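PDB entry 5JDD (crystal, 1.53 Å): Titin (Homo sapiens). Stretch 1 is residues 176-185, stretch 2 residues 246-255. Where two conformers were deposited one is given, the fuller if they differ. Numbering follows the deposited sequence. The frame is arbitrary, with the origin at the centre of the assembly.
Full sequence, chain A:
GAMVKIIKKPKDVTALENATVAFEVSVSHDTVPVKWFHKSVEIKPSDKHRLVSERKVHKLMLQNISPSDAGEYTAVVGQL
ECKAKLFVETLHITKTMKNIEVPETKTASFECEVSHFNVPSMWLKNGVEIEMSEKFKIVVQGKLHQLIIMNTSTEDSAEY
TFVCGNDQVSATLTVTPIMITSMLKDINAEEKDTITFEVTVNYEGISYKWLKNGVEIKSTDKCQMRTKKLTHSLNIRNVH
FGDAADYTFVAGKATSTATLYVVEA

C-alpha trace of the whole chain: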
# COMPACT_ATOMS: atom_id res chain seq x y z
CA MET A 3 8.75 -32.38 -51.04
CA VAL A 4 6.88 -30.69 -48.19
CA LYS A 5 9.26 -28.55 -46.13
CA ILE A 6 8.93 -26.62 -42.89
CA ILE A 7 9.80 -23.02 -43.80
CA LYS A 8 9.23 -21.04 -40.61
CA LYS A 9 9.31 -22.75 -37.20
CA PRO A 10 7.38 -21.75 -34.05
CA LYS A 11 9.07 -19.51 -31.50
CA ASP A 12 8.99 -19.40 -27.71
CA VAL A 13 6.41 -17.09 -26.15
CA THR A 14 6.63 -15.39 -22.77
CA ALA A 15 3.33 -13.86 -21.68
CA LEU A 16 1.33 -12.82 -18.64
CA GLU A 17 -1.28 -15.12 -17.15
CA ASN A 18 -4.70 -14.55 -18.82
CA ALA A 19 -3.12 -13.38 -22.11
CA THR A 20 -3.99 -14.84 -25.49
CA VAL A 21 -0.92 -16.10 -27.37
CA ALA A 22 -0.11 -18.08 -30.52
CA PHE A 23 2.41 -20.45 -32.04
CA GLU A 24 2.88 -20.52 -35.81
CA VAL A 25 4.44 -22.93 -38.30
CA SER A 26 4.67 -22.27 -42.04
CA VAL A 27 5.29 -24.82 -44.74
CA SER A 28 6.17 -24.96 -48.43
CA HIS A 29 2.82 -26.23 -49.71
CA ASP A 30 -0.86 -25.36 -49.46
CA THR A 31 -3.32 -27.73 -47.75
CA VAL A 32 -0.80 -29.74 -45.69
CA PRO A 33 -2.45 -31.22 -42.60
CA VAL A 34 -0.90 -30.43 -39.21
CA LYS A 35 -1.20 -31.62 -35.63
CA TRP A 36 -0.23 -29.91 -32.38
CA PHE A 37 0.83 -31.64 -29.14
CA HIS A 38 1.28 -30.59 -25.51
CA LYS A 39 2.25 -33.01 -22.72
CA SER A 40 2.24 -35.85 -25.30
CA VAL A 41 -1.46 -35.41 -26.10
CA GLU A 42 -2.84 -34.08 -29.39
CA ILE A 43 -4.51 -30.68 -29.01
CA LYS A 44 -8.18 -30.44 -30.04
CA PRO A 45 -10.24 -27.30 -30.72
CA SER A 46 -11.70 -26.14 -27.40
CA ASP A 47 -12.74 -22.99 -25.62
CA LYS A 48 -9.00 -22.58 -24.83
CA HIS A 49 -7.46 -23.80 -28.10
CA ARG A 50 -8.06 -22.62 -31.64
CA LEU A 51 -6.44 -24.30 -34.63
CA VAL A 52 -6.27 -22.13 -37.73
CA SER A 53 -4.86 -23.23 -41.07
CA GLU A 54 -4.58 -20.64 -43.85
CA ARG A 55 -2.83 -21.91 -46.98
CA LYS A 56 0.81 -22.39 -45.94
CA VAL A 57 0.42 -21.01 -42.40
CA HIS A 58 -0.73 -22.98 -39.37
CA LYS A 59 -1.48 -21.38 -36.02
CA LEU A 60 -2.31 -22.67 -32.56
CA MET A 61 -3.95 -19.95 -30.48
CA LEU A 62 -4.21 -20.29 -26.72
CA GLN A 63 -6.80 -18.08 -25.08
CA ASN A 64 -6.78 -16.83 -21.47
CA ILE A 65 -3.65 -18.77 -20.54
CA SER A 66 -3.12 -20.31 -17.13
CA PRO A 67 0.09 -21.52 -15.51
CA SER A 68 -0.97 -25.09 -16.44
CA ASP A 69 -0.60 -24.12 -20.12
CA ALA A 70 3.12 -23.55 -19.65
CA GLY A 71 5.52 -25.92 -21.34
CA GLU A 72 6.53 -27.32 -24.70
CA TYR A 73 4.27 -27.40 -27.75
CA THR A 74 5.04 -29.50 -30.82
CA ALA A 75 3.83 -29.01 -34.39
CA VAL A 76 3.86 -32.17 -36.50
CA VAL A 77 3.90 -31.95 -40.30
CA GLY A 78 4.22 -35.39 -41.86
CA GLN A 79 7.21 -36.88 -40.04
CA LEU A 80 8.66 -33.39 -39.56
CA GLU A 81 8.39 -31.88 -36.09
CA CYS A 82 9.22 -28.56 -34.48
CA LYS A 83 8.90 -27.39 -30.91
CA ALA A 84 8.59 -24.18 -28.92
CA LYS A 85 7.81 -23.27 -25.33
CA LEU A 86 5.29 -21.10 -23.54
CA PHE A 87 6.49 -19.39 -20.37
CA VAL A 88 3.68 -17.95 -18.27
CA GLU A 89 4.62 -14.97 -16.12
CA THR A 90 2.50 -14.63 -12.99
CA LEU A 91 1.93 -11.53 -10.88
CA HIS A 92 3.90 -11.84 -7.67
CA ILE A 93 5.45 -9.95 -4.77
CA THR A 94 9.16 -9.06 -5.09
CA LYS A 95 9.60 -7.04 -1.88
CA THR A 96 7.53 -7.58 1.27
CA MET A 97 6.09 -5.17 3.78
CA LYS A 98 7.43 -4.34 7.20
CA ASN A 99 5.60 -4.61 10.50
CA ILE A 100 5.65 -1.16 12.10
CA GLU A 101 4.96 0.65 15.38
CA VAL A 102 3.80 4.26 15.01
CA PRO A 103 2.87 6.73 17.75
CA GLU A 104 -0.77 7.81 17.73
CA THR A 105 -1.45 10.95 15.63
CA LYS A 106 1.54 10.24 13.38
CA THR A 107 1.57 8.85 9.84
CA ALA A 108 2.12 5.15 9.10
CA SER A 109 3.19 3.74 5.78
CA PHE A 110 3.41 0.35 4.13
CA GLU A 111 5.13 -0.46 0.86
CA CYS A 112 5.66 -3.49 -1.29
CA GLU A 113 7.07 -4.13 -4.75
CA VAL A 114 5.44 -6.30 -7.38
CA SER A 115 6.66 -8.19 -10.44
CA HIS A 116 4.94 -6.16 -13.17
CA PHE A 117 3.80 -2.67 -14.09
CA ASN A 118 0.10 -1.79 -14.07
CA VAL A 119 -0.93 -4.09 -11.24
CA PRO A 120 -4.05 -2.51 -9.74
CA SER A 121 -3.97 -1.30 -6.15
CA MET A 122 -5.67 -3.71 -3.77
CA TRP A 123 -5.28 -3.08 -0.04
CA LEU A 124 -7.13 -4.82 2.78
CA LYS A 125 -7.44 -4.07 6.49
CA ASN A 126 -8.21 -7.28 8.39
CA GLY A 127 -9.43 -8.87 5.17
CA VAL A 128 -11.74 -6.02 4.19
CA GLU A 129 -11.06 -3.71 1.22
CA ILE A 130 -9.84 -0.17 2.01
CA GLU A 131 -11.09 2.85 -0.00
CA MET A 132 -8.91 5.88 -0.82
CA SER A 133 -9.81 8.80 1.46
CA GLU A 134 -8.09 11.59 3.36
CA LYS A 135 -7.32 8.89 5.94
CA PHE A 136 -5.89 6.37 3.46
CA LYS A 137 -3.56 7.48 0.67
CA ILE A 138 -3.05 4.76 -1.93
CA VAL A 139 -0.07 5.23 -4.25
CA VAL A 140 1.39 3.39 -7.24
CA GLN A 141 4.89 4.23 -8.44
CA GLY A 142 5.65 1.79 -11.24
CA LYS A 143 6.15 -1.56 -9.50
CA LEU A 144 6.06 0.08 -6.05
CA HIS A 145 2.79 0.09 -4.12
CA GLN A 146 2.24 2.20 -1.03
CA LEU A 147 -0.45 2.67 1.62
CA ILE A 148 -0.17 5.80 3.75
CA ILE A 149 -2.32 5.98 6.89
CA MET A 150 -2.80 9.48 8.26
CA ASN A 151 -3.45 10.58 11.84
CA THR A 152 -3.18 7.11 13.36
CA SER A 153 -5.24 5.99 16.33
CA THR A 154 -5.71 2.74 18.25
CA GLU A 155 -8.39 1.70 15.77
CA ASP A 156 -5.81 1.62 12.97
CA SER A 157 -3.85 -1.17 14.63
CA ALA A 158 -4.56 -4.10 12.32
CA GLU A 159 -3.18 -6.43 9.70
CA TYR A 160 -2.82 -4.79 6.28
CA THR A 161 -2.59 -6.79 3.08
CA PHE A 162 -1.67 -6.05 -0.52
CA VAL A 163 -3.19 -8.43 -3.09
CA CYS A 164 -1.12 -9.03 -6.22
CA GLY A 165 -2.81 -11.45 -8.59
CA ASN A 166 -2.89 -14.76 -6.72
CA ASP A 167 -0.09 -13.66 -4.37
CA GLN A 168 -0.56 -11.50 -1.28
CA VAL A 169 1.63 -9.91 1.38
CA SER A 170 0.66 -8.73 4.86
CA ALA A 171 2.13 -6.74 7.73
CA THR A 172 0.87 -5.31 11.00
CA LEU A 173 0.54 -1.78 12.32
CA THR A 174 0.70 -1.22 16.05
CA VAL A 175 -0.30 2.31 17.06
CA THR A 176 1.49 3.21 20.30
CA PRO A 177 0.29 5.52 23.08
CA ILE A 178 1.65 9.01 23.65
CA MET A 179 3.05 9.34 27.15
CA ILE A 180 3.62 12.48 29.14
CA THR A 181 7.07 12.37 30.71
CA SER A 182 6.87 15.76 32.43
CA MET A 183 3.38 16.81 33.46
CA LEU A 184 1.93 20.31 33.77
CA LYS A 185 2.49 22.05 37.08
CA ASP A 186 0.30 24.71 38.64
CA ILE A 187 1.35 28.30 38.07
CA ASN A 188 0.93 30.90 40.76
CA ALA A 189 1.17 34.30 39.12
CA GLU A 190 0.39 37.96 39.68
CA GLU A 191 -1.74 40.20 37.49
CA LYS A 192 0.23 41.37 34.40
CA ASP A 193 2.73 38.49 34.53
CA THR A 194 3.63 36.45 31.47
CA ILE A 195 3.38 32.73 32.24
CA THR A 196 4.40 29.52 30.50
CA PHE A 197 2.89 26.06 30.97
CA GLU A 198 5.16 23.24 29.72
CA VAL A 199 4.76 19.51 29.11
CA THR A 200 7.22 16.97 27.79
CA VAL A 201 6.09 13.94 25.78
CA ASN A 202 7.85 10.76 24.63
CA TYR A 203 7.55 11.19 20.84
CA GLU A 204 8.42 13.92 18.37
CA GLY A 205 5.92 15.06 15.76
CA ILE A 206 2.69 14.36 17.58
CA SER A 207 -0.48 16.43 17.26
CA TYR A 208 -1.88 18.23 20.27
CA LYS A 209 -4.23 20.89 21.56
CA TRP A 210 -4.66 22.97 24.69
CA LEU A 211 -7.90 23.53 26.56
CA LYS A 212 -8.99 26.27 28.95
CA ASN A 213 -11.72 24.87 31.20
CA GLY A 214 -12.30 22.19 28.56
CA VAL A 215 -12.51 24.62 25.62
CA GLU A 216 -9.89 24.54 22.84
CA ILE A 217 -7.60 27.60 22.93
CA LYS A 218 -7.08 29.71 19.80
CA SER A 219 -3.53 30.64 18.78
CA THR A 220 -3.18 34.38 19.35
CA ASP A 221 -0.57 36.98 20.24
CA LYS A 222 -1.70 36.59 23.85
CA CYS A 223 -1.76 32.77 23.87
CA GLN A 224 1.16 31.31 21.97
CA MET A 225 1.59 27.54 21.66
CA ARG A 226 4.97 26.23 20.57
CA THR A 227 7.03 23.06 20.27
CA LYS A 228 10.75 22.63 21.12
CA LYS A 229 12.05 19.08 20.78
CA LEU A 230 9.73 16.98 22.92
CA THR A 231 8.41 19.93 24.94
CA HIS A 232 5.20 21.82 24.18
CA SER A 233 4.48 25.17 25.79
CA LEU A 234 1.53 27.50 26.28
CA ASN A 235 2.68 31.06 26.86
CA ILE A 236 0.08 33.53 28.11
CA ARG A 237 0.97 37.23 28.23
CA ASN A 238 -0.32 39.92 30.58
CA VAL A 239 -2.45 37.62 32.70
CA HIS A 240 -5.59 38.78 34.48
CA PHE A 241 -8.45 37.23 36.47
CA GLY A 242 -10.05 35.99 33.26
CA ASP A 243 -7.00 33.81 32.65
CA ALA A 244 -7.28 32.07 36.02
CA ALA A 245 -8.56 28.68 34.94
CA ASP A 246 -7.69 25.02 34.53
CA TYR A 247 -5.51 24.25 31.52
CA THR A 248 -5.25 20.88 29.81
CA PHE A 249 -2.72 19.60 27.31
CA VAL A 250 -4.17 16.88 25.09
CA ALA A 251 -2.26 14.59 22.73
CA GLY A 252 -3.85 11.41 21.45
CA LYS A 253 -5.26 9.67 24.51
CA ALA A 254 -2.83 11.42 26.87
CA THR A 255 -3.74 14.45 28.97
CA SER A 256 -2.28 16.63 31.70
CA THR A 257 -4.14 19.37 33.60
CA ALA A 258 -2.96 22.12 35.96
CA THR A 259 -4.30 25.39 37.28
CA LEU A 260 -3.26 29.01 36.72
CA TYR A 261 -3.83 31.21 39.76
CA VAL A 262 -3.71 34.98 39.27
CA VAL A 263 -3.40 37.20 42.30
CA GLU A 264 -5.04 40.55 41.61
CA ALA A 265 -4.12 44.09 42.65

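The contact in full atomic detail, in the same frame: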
# COMPACT_ATOMS: atom_id res chain seq x y z
N THR A 176 1.02 3.16 18.92
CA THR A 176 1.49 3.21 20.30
C THR A 176 1.05 4.48 21.02
O THR A 176 0.87 5.53 20.39
CB THR A 176 3.02 3.05 20.35
OG1 THR A 176 3.62 4.03 19.50
CG2 THR A 176 3.43 1.66 19.88
N PRO A 177 0.88 4.40 22.34
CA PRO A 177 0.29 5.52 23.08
C PRO A 177 1.27 6.64 23.37
O PRO A 177 2.42 6.38 23.75
CB PRO A 177 -0.16 4.87 24.39
CG PRO A 177 0.77 3.72 24.57
CD PRO A 177 1.01 3.19 23.17
N ILE A 178 0.85 7.89 23.18
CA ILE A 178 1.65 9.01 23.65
C ILE A 178 1.71 8.98 25.17
O ILE A 178 0.72 8.70 25.85
CB ILE A 178 1.09 10.34 23.16
CG1 ILE A 178 1.24 10.42 21.64
CG2 ILE A 178 1.81 11.54 23.84
CD1 ILE A 178 0.36 11.45 21.00
N MET A 179 2.90 9.23 25.71
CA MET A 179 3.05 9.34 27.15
C MET A 179 3.62 10.69 27.52
O MET A 179 4.45 11.26 26.80
CB MET A 179 3.92 8.21 27.69
CG MET A 179 3.33 6.85 27.37
SD MET A 179 4.22 5.53 28.21
CE MET A 179 3.30 4.10 27.65
N ILE A 180 3.14 11.21 28.64
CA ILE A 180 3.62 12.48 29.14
C ILE A 180 4.71 12.21 30.17
O ILE A 180 4.48 11.53 31.19
CB ILE A 180 2.47 13.32 29.68
CG1 ILE A 180 1.57 13.77 28.51
CG2 ILE A 180 3.01 14.55 30.42
CD1 ILE A 180 0.21 14.32 28.93
N THR A 181 5.92 12.67 29.87
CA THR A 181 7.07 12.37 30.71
C THR A 181 7.35 13.48 31.72
O THR A 181 8.00 13.23 32.74
CB THR A 181 8.31 12.05 29.86
OG1 THR A 181 8.70 13.21 29.12
CG2 THR A 181 7.99 10.92 28.88
N SER A 182 6.88 14.69 31.44
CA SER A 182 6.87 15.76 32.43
C SER A 182 5.52 16.44 32.36
O SER A 182 5.19 17.08 31.36
CB SER A 182 7.98 16.78 32.14
OG SER A 182 8.12 17.67 33.23
N MET A 183 4.74 16.29 33.43
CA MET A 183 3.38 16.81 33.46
C MET A 183 3.33 18.31 33.73
O MET A 183 4.31 18.91 34.18
CB MET A 183 2.57 16.08 34.53
CG MET A 183 2.33 14.62 34.21
SD MET A 183 1.82 13.68 35.66
CE MET A 183 1.53 12.08 34.91
N LEU A 184 2.17 18.91 33.44
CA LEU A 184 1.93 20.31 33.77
C LEU A 184 2.01 20.50 35.28
O LEU A 184 1.58 19.64 36.06
CB LEU A 184 0.53 20.73 33.32
CG LEU A 184 0.31 20.95 31.84
CD1 LEU A 184 -1.15 21.35 31.56
CD2 LEU A 184 1.25 22.03 31.32
N LYS A 185 2.56 21.64 35.68
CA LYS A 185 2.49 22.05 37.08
C LYS A 185 1.67 23.32 37.20
O LYS A 185 1.60 24.13 36.26
CB LYS A 185 3.89 22.28 37.66
CG LYS A 185 4.71 23.32 36.94
CD LYS A 185 6.10 23.44 37.57
CE LYS A 185 6.96 24.46 36.84
NZ LYS A 185 8.11 24.87 37.70
N ASP A 246 -8.39 26.29 34.63
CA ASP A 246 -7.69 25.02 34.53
C ASP A 246 -7.29 24.81 33.07
O ASP A 246 -8.11 24.95 32.16
CB ASP A 246 -8.58 23.86 34.98
CG ASP A 246 -8.97 23.95 36.43
OD1 ASP A 246 -8.23 24.58 37.22
OD2 ASP A 246 -10.03 23.39 36.77
N TYR A 247 -6.03 24.45 32.86
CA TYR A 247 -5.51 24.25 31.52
C TYR A 247 -5.15 22.80 31.30
O TYR A 247 -4.59 22.15 32.20
CB TYR A 247 -4.30 25.16 31.29
CG TYR A 247 -4.71 26.61 31.24
CD1 TYR A 247 -4.86 27.36 32.40
CD2 TYR A 247 -5.00 27.21 30.02
CE1 TYR A 247 -5.28 28.70 32.34
CE2 TYR A 247 -5.38 28.55 29.96
CZ TYR A 247 -5.53 29.28 31.12
OH TYR A 247 -5.94 30.59 31.06
N THR A 248 -5.49 22.28 30.12
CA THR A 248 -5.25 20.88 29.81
C THR A 248 -4.49 20.76 28.49
O THR A 248 -4.87 21.34 27.48
CB THR A 248 -6.57 20.10 29.68
OG1 THR A 248 -7.32 20.22 30.90
CG2 THR A 248 -6.30 18.62 29.41
N PHE A 249 -3.41 19.99 28.52
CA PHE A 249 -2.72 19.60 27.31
C PHE A 249 -3.28 18.25 26.90
O PHE A 249 -3.40 17.35 27.74
CB PHE A 249 -1.22 19.51 27.58
CG PHE A 249 -0.44 18.91 26.45
CD1 PHE A 249 -0.00 19.69 25.39
CD2 PHE A 249 -0.12 17.56 26.46
CE1 PHE A 249 0.74 19.14 24.34
CE2 PHE A 249 0.61 16.99 25.42
CZ PHE A 249 1.04 17.79 24.36
N VAL A 250 -3.62 18.12 25.62
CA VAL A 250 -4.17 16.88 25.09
C VAL A 250 -3.38 16.41 23.87
O VAL A 250 -3.21 17.16 22.93
CB VAL A 250 -5.63 17.05 24.63
CG1 VAL A 250 -6.18 15.74 24.06
CG2 VAL A 250 -6.50 17.55 25.77
N ALA A 251 -2.91 15.17 23.90
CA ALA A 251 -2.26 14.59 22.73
C ALA A 251 -2.62 13.13 22.63
O ALA A 251 -2.26 12.35 23.52
CB ALA A 251 -0.75 14.75 22.82
N GLY A 252 -3.32 12.76 21.57
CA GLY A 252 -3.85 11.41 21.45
C GLY A 252 -4.76 11.12 22.63
O GLY A 252 -5.66 11.91 22.93
N LYS A 253 -4.50 10.01 23.31
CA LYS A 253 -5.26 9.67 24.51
C LYS A 253 -4.61 10.16 25.81
O LYS A 253 -5.11 9.87 26.90
CB LYS A 253 -5.48 8.15 24.58
CG LYS A 253 -6.27 7.60 23.40
CD LYS A 253 -6.61 6.12 23.55
CE LYS A 253 -5.45 5.21 23.18
NZ LYS A 253 -4.35 5.18 24.18
N ALA A 254 -3.53 10.92 25.69
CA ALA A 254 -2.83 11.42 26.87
C ALA A 254 -3.26 12.83 27.22
O ALA A 254 -3.45 13.67 26.32
CB ALA A 254 -1.33 11.40 26.65
N THR A 255 -3.45 13.10 28.51
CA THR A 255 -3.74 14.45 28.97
C THR A 255 -3.01 14.80 30.25
O THR A 255 -2.65 13.93 31.06
CB THR A 255 -5.26 14.72 29.22
OG1 THR A 255 -5.72 13.92 30.32
CG2 THR A 255 -6.10 14.43 27.99

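The contact between residues 176-185 and 246-255 is one of apolar side chains laid against a hairpin, and no hydrogen bond crosses it. The second stretch supplies a strand, 246-251, a tight turn and the start of a returning strand at 254-255. The turn is of type II' and runs from Ala 251 to Ala 254; it is closed by a reciprocal pair of backbone hydrogen bonds, Ala 251 N to Ala 254 O and Ala 254 N to Ala 251 O, both 2.9 Å. The first stretch meets the hairpin through methyl groups set against alanine methyls, a phenylalanine ring edge and stretches of main chain. The first stretch passes over this surface mostly as loop and turns a corner at Thr 181. The backbones come near each other at Ile 178 and Ala 254, whose CA atoms are 6.0 Å apart, and stand wider at Leu 184 and Phe 249, with CA atoms 8.0 Å apart.

Three bumps on the first stretch, Ile 178, Ile 180 and Leu 184, point toward the hairpin, while Met 179 between the two isoleucines points away. Ile 178, with chi1 in m and chi2 in t, extends CD1 to the mouth of the turn, 3.9 Å from Ala 251 CB and 3.7 Å from Ala 251 O. Here the methyl of Ile 178 meets the methyl of Ala 251. The fit continues at Gly 252, whose N lies 3.9 Å from Ile 178 CD1; a beta carbon built in ideal geometry on this glycine would lie only 3.3 Å from the same CD1, a tight approach. The positive phi of Gly 252, 58°, by itself also favours glycine.

Ala 254 is the reciprocal bump. Its CB fits between the two isoleucines, 4.2 Å from Ile 178 CG2 and 4.0 Å from Ile 180 CD1, and it also approaches the backbone, with Ala 254 CB 3.5 Å from Ile 178 O. The close approach of the main chains falls at this short side chain. Ile 180, again m and t, reaches beyond the alanine: its CD1 lies 3.5 Å from Thr 255 C and 4.1 Å from Phe 249 CD2. The methyl meets the phenylalanine at the ring edge, near the ring plane, and so fills the space bordered by Phe 249, Ala 254 and the backbone of Thr 255.

Past the corner, Leu 184 meets the strand farther from the turn, sharing Phe 249 with Ile 180. Its CD1 lies against the main chain, 3.6 Å from Tyr 247 O and 4.0 Å from Phe 249 N, with Phe 249 CB at 4.4 Å. The Tyr 247 side chain leads away and leaves its backbone to receive the leucine.

At the opposite end, the Lys 253 side chain folds back so that NZ comes 4.2 Å from Pro 177 CB, an approach of van der Waals character at the exposed margin. Altogether the two stretches bury 409 Å², a modest area held by shape and the exclusion of water.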